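Local structure of 16S rRNA methyltransferase (Streptomyces sp. DSM 40477, 3MQ2) at residues Trp108-Ser118 against Ala144-His155. The protein methylates the N1 position of adenine 1408 in 16S rRNA, using S-adenosyl-L-methionine as methyl donor, and so confers resistance to aminoglycosides such as kanamycin, neomycin and apramycin. Sequence-based numbering, arbitrary orientation.
With SAH (S-adenosyl-L-homocysteine), chain C.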
loop_
_atom_site.group_PDB
_atom_site.type_symbol
_atom_site.label_atom_id
_atom_site.label_comp_id
_atom_site.label_asym_id
_atom_site.label_seq_id
_atom_site.Cartn_x
_atom_site.Cartn_y
_atom_site.Cartn_z
ATOM N N TRP A 108 -3.789 -8.399 -4.230
ATOM C CA TRP A 108 -4.298 -9.735 -4.510
ATOM C C TRP A 108 -3.574 -10.722 -3.602
ATOM O O TRP A 108 -2.693 -10.326 -2.832
ATOM C CB TRP A 108 -4.168 -10.110 -5.999
ATOM C CG TRP A 108 -2.773 -10.123 -6.589
ATOM C CD1 TRP A 108 -2.115 -9.076 -7.179
ATOM C CD2 TRP A 108 -1.895 -11.251 -6.680
ATOM N NE1 TRP A 108 -0.871 -9.491 -7.621
ATOM C CE2 TRP A 108 -0.716 -10.818 -7.319
ATOM C CE3 TRP A 108 -1.996 -12.591 -6.286
ATOM C CZ2 TRP A 108 0.362 -11.675 -7.568
ATOM C CZ3 TRP A 108 -0.918 -13.443 -6.527
ATOM C CH2 TRP A 108 0.240 -12.979 -7.170
ATOM N N GLY A 109 -3.958 -11.991 -3.670
ATOM C CA GLY A 109 -3.320 -12.995 -2.834
ATOM C C GLY A 109 -3.645 -12.782 -1.370
ATOM O O GLY A 109 -4.728 -12.315 -1.029
ATOM N N SER A 110 -2.698 -13.109 -0.499
ATOM C CA SER A 110 -2.976 -13.097 0.933
ATOM C C SER A 110 -3.187 -11.682 1.457
ATOM O O SER A 110 -3.886 -11.493 2.446
ATOM C CB SER A 110 -1.845 -13.790 1.708
ATOM O OG SER A 110 -0.635 -13.054 1.616
ATOM N N LEU A 111 -2.598 -10.695 0.789
ATOM C CA LEU A 111 -2.798 -9.301 1.186
ATOM C C LEU A 111 -4.255 -8.891 0.956
ATOM O O LEU A 111 -4.836 -8.150 1.747
ATOM C CB LEU A 111 -1.847 -8.373 0.426
ATOM C CG LEU A 111 -1.923 -6.875 0.756
ATOM C CD1 LEU A 111 -1.782 -6.645 2.244
ATOM C CD2 LEU A 111 -0.851 -6.104 -0.015
ATOM N N LEU A 112 -4.845 -9.382 -0.128
ATOM C CA LEU A 112 -6.247 -9.068 -0.397
ATOM C C LEU A 112 -7.112 -9.781 0.633
ATOM O O LEU A 112 -8.017 -9.194 1.216
ATOM C CB LEU A 112 -6.629 -9.484 -1.827
ATOM C CG LEU A 112 -8.130 -9.476 -2.163
ATOM C CD1 LEU A 112 -8.741 -8.112 -1.875
ATOM C CD2 LEU A 112 -8.341 -9.876 -3.617
ATOM N N ARG A 113 -6.832 -11.057 0.872
ATOM C CA ARG A 113 -7.595 -11.780 1.872
ATOM C C ARG A 113 -7.527 -11.019 3.194
ATOM O O ARG A 113 -8.530 -10.869 3.903
ATOM C CB ARG A 113 -7.057 -13.205 2.020
ATOM C CG ARG A 113 -7.914 -14.090 2.904
ATOM C CD ARG A 113 -7.438 -15.539 2.878
ATOM N NE ARG A 113 -6.211 -15.739 3.646
ATOM C CZ ARG A 113 -5.007 -15.895 3.105
ATOM N NH1 ARG A 113 -4.861 -15.876 1.785
ATOM N NH2 ARG A 113 -3.946 -16.073 3.881
ATOM N N GLY A 114 -6.341 -10.503 3.502
ATOM C CA GLY A 114 -6.119 -9.765 4.733
ATOM C C GLY A 114 -6.957 -8.502 4.852
ATOM O O GLY A 114 -7.538 -8.229 5.911
ATOM N N VAL A 115 -7.028 -7.720 3.775
ATOM C CA VAL A 115 -7.771 -6.463 3.838
ATOM C C VAL A 115 -9.284 -6.627 3.741
ATOM O O VAL A 115 -10.016 -5.648 3.874
ATOM C CB VAL A 115 -7.257 -5.391 2.851
ATOM C CG1 VAL A 115 -5.806 -5.057 3.167
ATOM C CG2 VAL A 115 -7.438 -5.831 1.400
ATOM N N LEU A 116 -9.753 -7.859 3.542
ATOM C CA LEU A 116 -11.185 -8.144 3.667
ATOM C C LEU A 116 -11.558 -8.402 5.125
ATOM O O LEU A 116 -12.732 -8.351 5.500
ATOM C CB LEU A 116 -11.604 -9.321 2.782
ATOM C CG LEU A 116 -11.459 -9.027 1.285
ATOM C CD1 LEU A 116 -11.844 -10.229 0.433
ATOM C CD2 LEU A 116 -12.267 -7.803 0.895
ATOM N N GLY A 117 -10.548 -8.684 5.938
ATOM C CA GLY A 117 -10.715 -8.727 7.380
ATOM C C GLY A 117 -11.567 -9.840 7.961
ATOM O O GLY A 117 -12.129 -9.671 9.047
ATOM N N SER A 118 -11.662 -10.973 7.269
ATOM C CA SER A 118 -12.382 -12.118 7.829
ATOM C C SER A 118 -11.652 -12.573 9.085
ATOM O O SER A 118 -12.266 -13.011 10.060
ATOM C CB SER A 118 -12.503 -13.253 6.811
ATOM O OG SER A 118 -11.240 -13.604 6.271
ATOM N N ALA A 144 -11.260 -8.722 -8.682
ATOM C CA ALA A 144 -11.086 -9.901 -7.846
ATOM C C ALA A 144 -12.422 -10.617 -7.683
ATOM O O ALA A 144 -12.479 -11.718 -7.143
ATOM C CB ALA A 144 -10.507 -9.509 -6.473
ATOM N N TRP A 145 -13.501 -9.981 -8.142
ATOM C CA TRP A 145 -14.830 -10.585 -8.070
ATOM C C TRP A 145 -15.452 -10.740 -9.453
ATOM O O TRP A 145 -16.651 -10.965 -9.571
ATOM C CB TRP A 145 -15.768 -9.743 -7.194
ATOM C CG TRP A 145 -15.449 -9.793 -5.741
ATOM C CD1 TRP A 145 -15.976 -10.657 -4.817
ATOM C CD2 TRP A 145 -14.530 -8.952 -5.024
ATOM N NE1 TRP A 145 -15.444 -10.402 -3.576
ATOM C CE2 TRP A 145 -14.556 -9.365 -3.673
ATOM C CE3 TRP A 145 -13.687 -7.899 -5.392
ATOM C CZ2 TRP A 145 -13.764 -8.762 -2.689
ATOM C CZ3 TRP A 145 -12.896 -7.304 -4.413
ATOM C CH2 TRP A 145 -12.951 -7.731 -3.076
ATOM N N ARG A 146 -14.634 -10.631 -10.490
ATOM C CA ARG A 146 -15.136 -10.603 -11.858
ATOM C C ARG A 146 -14.327 -11.530 -12.764
ATOM O O ARG A 146 -13.688 -11.080 -13.706
ATOM C CB ARG A 146 -15.087 -9.168 -12.383
ATOM C CG ARG A 146 -15.887 -8.175 -11.523
ATOM C CD ARG A 146 -15.766 -6.746 -12.041
ATOM N NE ARG A 146 -16.411 -5.784 -11.148
ATOM C CZ ARG A 146 -16.323 -4.465 -11.297
ATOM N NH1 ARG A 146 -15.620 -3.956 -12.300
ATOM N NH2 ARG A 146 -16.916 -3.654 -10.432
ATOM N N PRO A 147 -14.361 -12.843 -12.484
ATOM C CA PRO A 147 -15.132 -13.499 -11.425
ATOM C C PRO A 147 -14.313 -13.680 -10.145
ATOM O O PRO A 147 -13.120 -13.373 -10.107
ATOM C CB PRO A 147 -15.426 -14.863 -12.041
ATOM C CG PRO A 147 -14.151 -15.167 -12.771
ATOM C CD PRO A 147 -13.680 -13.833 -13.342
ATOM N N SER A 148 -14.958 -14.179 -9.095
ATOM C CA SER A 148 -14.287 -14.334 -7.805
ATOM C C SER A 148 -13.005 -15.164 -7.900
ATOM O O SER A 148 -13.010 -16.285 -8.418
ATOM C CB SER A 148 -15.240 -14.951 -6.780
ATOM O OG SER A 148 -16.308 -14.073 -6.472
ATOM N N VAL A 149 -11.911 -14.602 -7.392
ATOM C CA VAL A 149 -10.634 -15.312 -7.310
ATOM C C VAL A 149 -10.624 -16.138 -6.019
ATOM O O VAL A 149 -11.407 -15.878 -5.105
ATOM C CB VAL A 149 -9.450 -14.325 -7.325
ATOM C CG1 VAL A 149 -9.422 -13.558 -8.644
ATOM C CG2 VAL A 149 -9.562 -13.350 -6.158
ATOM N N PRO A 150 -9.740 -17.142 -5.940
ATOM C CA PRO A 150 -9.765 -18.024 -4.769
ATOM C C PRO A 150 -9.670 -17.265 -3.444
ATOM O O PRO A 150 -10.354 -17.634 -2.482
ATOM C CB PRO A 150 -8.523 -18.899 -4.969
ATOM C CG PRO A 150 -8.353 -18.956 -6.455
ATOM C CD PRO A 150 -8.747 -17.575 -6.940
ATOM N N GLU A 151 -8.850 -16.222 -3.387
ATOM C CA GLU A 151 -8.558 -15.580 -2.105
ATOM C C GLU A 151 -9.693 -14.726 -1.532
ATOM O O GLU A 151 -9.636 -14.350 -0.361
ATOM C CB GLU A 151 -7.237 -14.791 -2.131
ATOM C CG GLU A 151 -7.168 -13.643 -3.134
ATOM C CD GLU A 151 -6.639 -14.071 -4.505
ATOM O OE1 GLU A 151 -6.882 -15.230 -4.915
ATOM O OE2 GLU A 151 -5.985 -13.238 -5.178
ATOM N N VAL A 152 -10.716 -14.422 -2.332
ATOM C CA VAL A 152 -11.880 -13.709 -1.794
ATOM C C VAL A 152 -12.968 -14.663 -1.317
ATOM O O VAL A 152 -13.976 -14.233 -0.756
ATOM C CB VAL A 152 -12.496 -12.678 -2.773
ATOM C CG1 VAL A 152 -11.451 -11.656 -3.191
ATOM C CG2 VAL A 152 -13.148 -13.373 -3.989
ATOM N N GLY A 153 -12.764 -15.955 -1.546
ATOM C CA GLY A 153 -13.699 -16.959 -1.069
ATOM C C GLY A 153 -15.124 -16.663 -1.484
ATOM O O GLY A 153 -15.391 -16.409 -2.659
ATOM N N GLU A 154 -16.045 -16.700 -0.523
ATOM C CA GLU A 154 -17.454 -16.431 -0.811
ATOM C C GLU A 154 -17.853 -14.981 -0.538
ATOM O O GLU A 154 -19.041 -14.654 -0.522
ATOM C CB GLU A 154 -18.364 -17.371 -0.014
ATOM C CG GLU A 154 -18.272 -18.832 -0.418
ATOM C CD GLU A 154 -19.308 -19.691 0.287
ATOM O OE1 GLU A 154 -19.364 -20.909 0.012
ATOM O OE2 GLU A 154 -20.066 -19.146 1.116
ATOM N N HIS A 155 -16.870 -14.109 -0.322
ATOM C CA HIS A 155 -17.169 -12.697 -0.114
ATOM C C HIS A 155 -17.824 -12.133 -1.366
ATOM O O HIS A 155 -17.299 -12.294 -2.467
ATOM C CB HIS A 155 -15.895 -11.899 0.163
ATOM C CG HIS A 155 -15.339 -12.086 1.537
ATOM N ND1 HIS A 155 -14.331 -12.985 1.813
ATOM C CD2 HIS A 155 -15.626 -11.469 2.707
ATOM C CE1 HIS A 155 -14.033 -12.926 3.099
ATOM N NE2 HIS A 155 -14.803 -12.012 3.664
HETATM N N SAH C . 0.182 -1.788 -5.544
HETATM C CA SAH C . 0.904 -2.121 -6.760
HETATM C CB SAH C . 0.940 -3.631 -6.985
HETATM C CG SAH C . -0.395 -4.333 -6.758
HETATM S SD SAH C . -0.372 -6.026 -7.398
HETATM C C SAH C . 0.246 -1.428 -7.936
HETATM O O SAH C . 0.747 -1.471 -9.060
HETATM O OXT SAH C . -0.810 -0.815 -7.770
HETATM C "C5'" SAH C . -0.394 -6.599 -5.680
HETATM C "C4'" SAH C . 1.012 -6.712 -5.102
HETATM O "O4'" SAH C . 0.922 -7.139 -3.758
HETATM C "C3'" SAH C . 1.877 -7.748 -5.822
HETATM O "O3'" SAH C . 3.102 -7.157 -6.180
HETATM C "C2'" SAH C . 2.165 -8.836 -4.810
HETATM O "O2'" SAH C . 3.504 -9.286 -4.906
HETATM C "C1'" SAH C . 1.920 -8.108 -3.504
HETATM N N9 SAH C . 1.477 -8.971 -2.402
HETATM C C8 SAH C . 0.454 -9.882 -2.372
HETATM N N7 SAH C . 0.413 -10.426 -1.124
HETATM C C5 SAH C . 1.397 -9.857 -0.379
HETATM C C6 SAH C . 1.809 -10.026 0.935
HETATM N N6 SAH C . 1.193 -10.892 1.736
HETATM N N1 SAH C . 2.861 -9.276 1.405
HETATM C C2 SAH C . 3.507 -8.370 0.590
HETATM N N3 SAH C . 3.107 -8.207 -0.717
HETATM C C4 SAH C . 2.063 -8.940 -1.174
#
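W108 meets the loop 144-155 through the carboxylate of E151, whose OE2 lies at the edge of the indole, near its plane and 3.7 Å from W108 CB. Further out the same ring borders the bound product SAH, with CD1 3.5 Å from the sulfur SD. G109 supplies the one hydrogen bond across the contact: its N donates to E151 OE2 over 2.8 Å, nearly straight but from above the carboxylate plane. Glycine suits this place, since phi is positive and a CB would crowd the indole. The glutamate is long and flexible enough to curl back: CG lies between the backbone N and carbonyl carbon (chi1 61°), and a bend at chi2 (-90°) brings OE2 to that N-H. S110 turns the other way, and its OG accepts a bond from SAH N6, while E91 holds the same hydroxyl. Helix 109-116 follows strand 99-105 of a Rossmann-like methyltransferase fold, one flank on the adenine and the other on the loop that leaves strand 134-141. On that second flank the branched apolar end of L112 lets one methyl, CD2, pack against both A144 CB and V152 CG1, 3.6 Å from each. R113 lays its aliphatic stem along the carbonyl O of E151. One turn on, L116 swings CG anti to its carbonyl carbon (chi1 -65°), spreading both methyls by W145 CZ2 and setting CD1 over one face of the H155 ring in a CH-pi contact, 4.2 Å from the centroid. That imidazole is fixed at both nitrogens, by ND1 to V152 O (2.9 Å) and by NE2 with R170. Beyond G117, where the chain leaves helical geometry with a positive phi that glycine adopts easily, S118 brings CB to the edge of the same ring.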